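Local coordinates for protein acetylacetone-cleaving enzyme (Acinetobacter johnsonii, PDB 3BAL) that cleaves acetylacetone with molecular oxygen into methylglyoxal and acetate, working as a metal-dependent homotetrameric dioxygenase of the cupin clan, at residues K76-G81 with K106-V111; G68-T73 with G96-G101. All coordinates share one frame; numbering follows the deposited sequence.

How the interactions relate
The two contacts show how neighbouring strand pairs of a cupin-type jelly roll lie beside one metal site. Strands 68-74 and 76-79 follow each other in the chain, and their partners 96-101 and 106-111 come in the same order, so the two connections cross. The centres lie 13 Å apart, yet the contacts touch. Arg80 NE of interaction 1 makes a 2.9 Å salt bridge to Glu98 OE1 of interaction 2, and Met77 CE packs 3.4 Å from Tyr70 CE1. Both flank the zinc ion bound here by His62, His64 and His104, probably at the site of the catalytic iron: the Thr107 side chain lies about 4 Å from it and that of Glu98 about 6 Å.

Interaction 1: K76-G81 with K106-V111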
loop_
_atom_site.group_PDB
_atom_site.type_symbol
_atom_site.label_atom_id
_atom_site.label_comp_id
_atom_site.label_asym_id
_atom_site.label_seq_id
_atom_site.Cartn_x
_atom_site.Cartn_y
_atom_site.Cartn_z
ATOM N N LYS A 76 -27.112 -9.499 -6.217
ATOM C CA LYS A 76 -26.388 -10.710 -5.833
ATOM C C LYS A 76 -25.216 -10.901 -6.800
ATOM O O LYS A 76 -25.347 -10.620 -7.993
ATOM C CB LYS A 76 -27.328 -11.913 -5.924
ATOM C CG LYS A 76 -28.607 -11.747 -5.138
ATOM C CD LYS A 76 -29.705 -12.566 -5.761
ATOM C CE LYS A 76 -29.616 -13.998 -5.348
ATOM N NZ LYS A 76 -30.871 -14.260 -4.595
ATOM N N MET A 77 -24.083 -11.389 -6.295
ATOM C CA MET A 77 -22.888 -11.594 -7.125
ATOM C C MET A 77 -22.196 -12.941 -6.852
ATOM O O MET A 77 -21.853 -13.241 -5.711
ATOM C CB MET A 77 -21.898 -10.439 -6.892
ATOM C CG MET A 77 -20.563 -10.572 -7.617
ATOM S SD MET A 77 -19.534 -9.105 -7.418
ATOM C CE MET A 77 -19.039 -9.300 -5.705
ATOM N N GLU A 78 -22.003 -13.744 -7.901
ATOM C CA GLU A 78 -21.346 -15.049 -7.781
ATOM C C GLU A 78 -19.864 -14.909 -8.110
ATOM O O GLU A 78 -19.496 -14.718 -9.265
ATOM C CB GLU A 78 -21.987 -16.069 -8.731
ATOM C CG GLU A 78 -23.341 -16.611 -8.275
ATOM C CD GLU A 78 -24.097 -17.327 -9.392
ATOM O OE1 GLU A 78 -23.450 -17.809 -10.344
ATOM O OE2 GLU A 78 -25.339 -17.417 -9.317
ATOM N N VAL A 79 -19.023 -15.000 -7.082
ATOM C CA VAL A 79 -17.575 -14.870 -7.236
ATOM C C VAL A 79 -16.883 -16.219 -7.086
ATOM O O VAL A 79 -17.232 -17.018 -6.214
ATOM C CB VAL A 79 -16.979 -13.919 -6.177
ATOM C CG1 VAL A 79 -15.568 -13.525 -6.572
ATOM C CG2 VAL A 79 -17.855 -12.693 -6.015
ATOM N N ARG A 80 -15.888 -16.458 -7.934
ATOM C CA ARG A 80 -15.139 -17.709 -7.909
ATOM C C ARG A 80 -16.053 -18.923 -8.070
ATOM O O ARG A 80 -15.855 -19.955 -7.426
ATOM C CB ARG A 80 -14.329 -17.804 -6.611
ATOM C CG ARG A 80 -13.123 -16.876 -6.609
ATOM C CD ARG A 80 -12.408 -16.817 -5.269
ATOM N NE ARG A 80 -13.101 -15.974 -4.299
ATOM C CZ ARG A 80 -13.904 -16.425 -3.344
ATOM N NH1 ARG A 80 -14.124 -17.729 -3.214
ATOM N NH2 ARG A 80 -14.496 -15.569 -2.520
ATOM N N GLY A 81 -17.056 -18.786 -8.934
ATOM C CA GLY A 81 -17.970 -19.886 -9.182
ATOM C C GLY A 81 -19.243 -19.893 -8.352
ATOM O O GLY A 81 -20.124 -20.719 -8.581
ATOM N N LYS A 106 -15.568 -16.030 -14.459
ATOM C CA LYS A 106 -16.764 -15.367 -14.965
ATOM C C LYS A 106 -17.648 -14.830 -13.821
ATOM O O LYS A 106 -18.708 -15.388 -13.536
ATOM C CB LYS A 106 -17.557 -16.353 -15.843
ATOM C CG LYS A 106 -18.694 -15.733 -16.650
ATOM C CD LYS A 106 -19.359 -16.771 -17.542
ATOM C CE LYS A 106 -20.484 -16.156 -18.353
ATOM N NZ LYS A 106 -21.235 -17.154 -19.168
ATOM N N THR A 107 -17.205 -13.764 -13.154
ATOM C CA THR A 107 -18.000 -13.178 -12.077
ATOM C C THR A 107 -19.375 -12.904 -12.699
ATOM O O THR A 107 -19.476 -12.184 -13.697
ATOM C CB THR A 107 -17.353 -11.874 -11.549
ATOM O OG1 THR A 107 -16.093 -12.184 -10.943
ATOM C CG2 THR A 107 -18.247 -11.204 -10.514
ATOM N N PHE A 108 -20.422 -13.472 -12.094
ATOM C CA PHE A 108 -21.792 -13.398 -12.619
ATOM C C PHE A 108 -22.865 -12.730 -11.739
ATOM O O PHE A 108 -22.903 -12.928 -10.521
ATOM C CB PHE A 108 -22.228 -14.835 -12.947
ATOM C CG PHE A 108 -23.528 -14.942 -13.691
ATOM C CD1 PHE A 108 -23.613 -14.575 -15.028
ATOM C CD2 PHE A 108 -24.664 -15.437 -13.058
ATOM C CE1 PHE A 108 -24.812 -14.703 -15.731
ATOM C CE2 PHE A 108 -25.870 -15.567 -13.750
ATOM C CZ PHE A 108 -25.943 -15.200 -15.088
ATOM N N PHE A 109 -23.757 -11.968 -12.374
ATOM C CA PHE A 109 -24.846 -11.289 -11.667
ATOM C C PHE A 109 -26.210 -11.842 -12.095
ATOM O O PHE A 109 -26.769 -11.436 -13.112
ATOM C CB PHE A 109 -24.779 -9.791 -11.930
ATOM C CG PHE A 109 -23.470 -9.186 -11.536
ATOM C CD1 PHE A 109 -22.395 -9.186 -12.420
ATOM C CD2 PHE A 109 -23.284 -8.684 -10.253
ATOM C CE1 PHE A 109 -21.156 -8.698 -12.030
ATOM C CE2 PHE A 109 -22.044 -8.192 -9.849
ATOM C CZ PHE A 109 -20.979 -8.199 -10.738
ATOM N N PRO A 110 -26.766 -12.775 -11.305
ATOM C CA PRO A 110 -28.062 -13.429 -11.555
ATOM C C PRO A 110 -29.258 -12.477 -11.561
ATOM O O PRO A 110 -30.282 -12.759 -12.178
ATOM C CB PRO A 110 -28.166 -14.439 -10.408
ATOM C CG PRO A 110 -26.733 -14.637 -9.961
ATOM C CD PRO A 110 -26.190 -13.248 -10.029
ATOM N N VAL A 111 -29.095 -11.354 -10.875
ATOM C CA VAL A 111 -30.142 -10.360 -10.734
ATOM C C VAL A 111 -29.544 -8.953 -10.900
ATOM O O VAL A 111 -28.338 -8.778 -10.736
ATOM C CB VAL A 111 -30.781 -10.533 -9.327
ATOM C CG1 VAL A 111 -30.279 -9.447 -8.386
ATOM C CG2 VAL A 111 -32.275 -10.596 -9.418
HETATM O O HOH W 1 -18.664 -16.998 -10.486
HETATM O O HOH W 2 -15.315 -14.871 -10.360
#
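A single antiparallel bridge, the smallest unit of a beta sheet, ties Glu78 to Phe108 as a hydrogen-bonded pair. Glu78 N reaches Phe108 O at 2.9 Å, almost perfectly straight (178° at the hydrogen) and in the carbonyl plane. The return bond, Phe108 N to Glu78 O, is longer at 3.2 Å. Water 1 also donates to Glu78 O and accepts from Gly81 N, so this carbonyl is gripped twice where the strand ends. The buried Met77 runs alongside Phe109, CG anti to the backbone N (chi1 176°), and its SD comes 3.6 Å from Phe109 CE2, an oblique Met-aromatic contact. Met77 CG also meets Thr107 CG2 at 3.8 Å. In the jelly roll, the 76-79/88-91 hairpin is thereby joined to the sheet of strand 57-64: Met77 and Val79 make backbone hydrogen bonds to Ala90 and Ser88, as Thr107 and Phe109 do to Phe59 and Ser57. Away from the methionine, the Glu78 carboxylate lies beside the Phe108 ring, their planes 46° apart. Glu78 OE1 stands 3.8 Å from Phe108 CD2, and Glu78 OE2 lies 3.2 Å from Pro110 CG. Beyond the bridge, water 2 accepts from Arg80 N and is hydrogen-bonded to Thr107 OG1 at 2.9 Å.

Interaction 2: G68-T73 with G96-G101; sequences GEYFLT and GFESSG
Tyr70 takes the less common rotamer in which CG sits between the backbone N and the carbonyl carbon (chi1 69°), and this swings its ring across the neighbouring strand to lie over Gly96. The alpha carbon of Gly96 is 3.6 Å from the Tyr70 ring centroid, only 21° off the normal and displaced toward the rim near CZ, a CH-pi contact. A tyrosine spread over a cross-strand glycine in this way is an example of the aromatic rescue of glycine in beta sheets: the ring covers a backbone that has no side chain of its own. Glu98 CG, anti to its own carbonyl carbon (chi1 -64°), stands at the ring edge, 4.1 Å from Tyr70 CE2; the bend at chi2 then turns the carboxylate back alongside the ring.

The strands beneath are regularly antiparallel. Tyr70 and Gly96 exchange two backbone hydrogen bonds, as do Gly68 and Glu98, and between them lies the non-hydrogen-bonded pair Glu69 and Phe97. There Glu69 CG meets the ring edge at Phe97 CD1, 3.8 Å away. This face turns to the tetramer interface: Phe97 stacks on His39 of the second subunit, Glu69 OE1 is hydrogen-bonded to Tyr95 OH of its own chain and to Thr48 OG1 of the second subunit, and Gly96 and Phe97 pair with a strand of that subunit, so the sheet continues across the interface.

On the Tyr70 face a water links the two side chains. Tyr70 OH donates to water 3 at 2.8 Å, and the water donates to Glu98 OE2 at 2.6 Å. Glu98 OE1 is held by His104 NE2 and by the Arg80 guanidinium; with both oxygens gripped, the carboxylate is probably fixed in rotation and may help orient His104, a ligand of the zinc ion.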
loop_
_atom_site.group_PDB
_atom_site.type_symbol
_atom_site.label_atom_id
_atom_site.label_comp_id
_atom_site.label_asym_id
_atom_site.label_seq_id
_atom_site.Cartn_x
_atom_site.Cartn_y
_atom_site.Cartn_z
ATOM N N GLY A 68 -8.256 -6.621 -3.603
ATOM C CA GLY A 68 -9.395 -5.808 -4.006
ATOM C C GLY A 68 -10.504 -6.001 -2.983
ATOM O O GLY A 68 -10.670 -7.110 -2.461
ATOM N N GLU A 69 -11.258 -4.939 -2.691
ATOM C CA GLU A 69 -12.350 -5.006 -1.706
ATOM C C GLU A 69 -13.660 -4.476 -2.267
ATOM O O GLU A 69 -13.697 -3.363 -2.775
ATOM C CB GLU A 69 -11.981 -4.195 -0.455
ATOM C CG GLU A 69 -10.777 -4.740 0.276
ATOM C CD GLU A 69 -10.492 -3.995 1.549
ATOM O OE1 GLU A 69 -11.203 -4.218 2.553
ATOM O OE2 GLU A 69 -9.558 -3.169 1.547
ATOM N N TYR A 70 -14.734 -5.248 -2.160
ATOM C CA TYR A 70 -16.013 -4.801 -2.692
ATOM C C TYR A 70 -17.149 -4.656 -1.671
ATOM O O TYR A 70 -17.214 -5.374 -0.665
ATOM C CB TYR A 70 -16.458 -5.734 -3.836
ATOM C CG TYR A 70 -16.854 -7.139 -3.401
ATOM C CD1 TYR A 70 -18.089 -7.385 -2.794
ATOM C CD2 TYR A 70 -15.985 -8.217 -3.581
ATOM C CE1 TYR A 70 -18.449 -8.666 -2.370
ATOM C CE2 TYR A 70 -16.333 -9.501 -3.163
ATOM C CZ TYR A 70 -17.568 -9.720 -2.554
ATOM O OH TYR A 70 -17.900 -10.980 -2.108
ATOM N N PHE A 71 -18.037 -3.706 -1.948
ATOM C CA PHE A 71 -19.209 -3.452 -1.122
ATOM C C PHE A 71 -20.407 -3.600 -2.073
ATOM O O PHE A 71 -20.685 -2.702 -2.881
ATOM C CB PHE A 71 -19.153 -2.027 -0.537
ATOM C CG PHE A 71 -20.357 -1.648 0.315
ATOM C CD1 PHE A 71 -20.617 -0.308 0.609
ATOM C CD2 PHE A 71 -21.240 -2.616 0.791
ATOM C CE1 PHE A 71 -21.743 0.062 1.362
ATOM C CE2 PHE A 71 -22.368 -2.259 1.541
ATOM C CZ PHE A 71 -22.616 -0.917 1.823
ATOM N N LEU A 72 -21.091 -4.742 -1.994
ATOM C CA LEU A 72 -22.251 -5.005 -2.844
ATOM C C LEU A 72 -23.431 -4.289 -2.214
ATOM O O LEU A 72 -23.906 -4.678 -1.143
ATOM C CB LEU A 72 -22.532 -6.510 -2.912
ATOM C CG LEU A 72 -23.695 -6.994 -3.782
ATOM C CD1 LEU A 72 -23.431 -6.669 -5.245
ATOM C CD2 LEU A 72 -23.853 -8.485 -3.598
ATOM N N THR A 73 -23.912 -3.245 -2.878
ATOM C CA THR A 73 -25.017 -2.458 -2.340
ATOM C C THR A 73 -26.384 -2.903 -2.806
ATOM O O THR A 73 -27.391 -2.573 -2.180
ATOM C CB THR A 73 -24.843 -0.969 -2.679
ATOM O OG1 THR A 73 -24.662 -0.824 -4.090
ATOM C CG2 THR A 73 -23.630 -0.400 -1.956
ATOM N N GLY A 96 -16.621 -7.989 0.634
ATOM C CA GLY A 96 -15.749 -9.081 0.239
ATOM C C GLY A 96 -14.297 -8.663 0.075
ATOM O O GLY A 96 -14.004 -7.529 -0.325
ATOM N N PHE A 97 -13.385 -9.572 0.406
ATOM C CA PHE A 97 -11.953 -9.325 0.257
ATOM C C PHE A 97 -11.440 -10.391 -0.705
ATOM O O PHE A 97 -11.453 -11.582 -0.388
ATOM C CB PHE A 97 -11.219 -9.444 1.605
ATOM C CG PHE A 97 -9.712 -9.285 1.506
ATOM C CD1 PHE A 97 -9.131 -8.027 1.378
ATOM C CD2 PHE A 97 -8.880 -10.402 1.535
ATOM C CE1 PHE A 97 -7.741 -7.884 1.280
ATOM C CE2 PHE A 97 -7.490 -10.272 1.436
ATOM C CZ PHE A 97 -6.921 -9.013 1.310
ATOM N N GLU A 98 -11.019 -9.957 -1.892
ATOM C CA GLU A 98 -10.486 -10.856 -2.910
ATOM C C GLU A 98 -8.993 -10.544 -2.995
ATOM O O GLU A 98 -8.589 -9.474 -3.439
ATOM C CB GLU A 98 -11.189 -10.608 -4.247
ATOM C CG GLU A 98 -12.695 -10.934 -4.240
ATOM C CD GLU A 98 -12.987 -12.426 -4.097
ATOM O OE1 GLU A 98 -12.290 -13.238 -4.749
ATOM O OE2 GLU A 98 -13.921 -12.792 -3.351
ATOM N N SER A 99 -8.183 -11.494 -2.549
ATOM C CA SER A 99 -6.740 -11.331 -2.487
ATOM C C SER A 99 -5.955 -11.430 -3.782
ATOM O O SER A 99 -6.457 -11.883 -4.810
ATOM C CB SER A 99 -6.175 -12.352 -1.510
ATOM O OG SER A 99 -6.516 -13.653 -1.953
ATOM N N SER A 100 -4.699 -11.003 -3.691
ATOM C CA SER A 100 -3.754 -11.043 -4.795
ATOM C C SER A 100 -3.673 -12.484 -5.301
ATOM O O SER A 100 -3.408 -13.408 -4.524
ATOM C CB SER A 100 -2.383 -10.571 -4.302
ATOM O OG SER A 100 -1.359 -10.896 -5.219
ATOM N N GLY A 101 -3.915 -12.674 -6.597
ATOM C CA GLY A 101 -3.872 -14.007 -7.176
ATOM C C GLY A 101 -5.245 -14.597 -7.457
ATOM O O GLY A 101 -5.354 -15.593 -8.173
HETATM O O HOH W 3 -15.659 -12.430 -1.405
#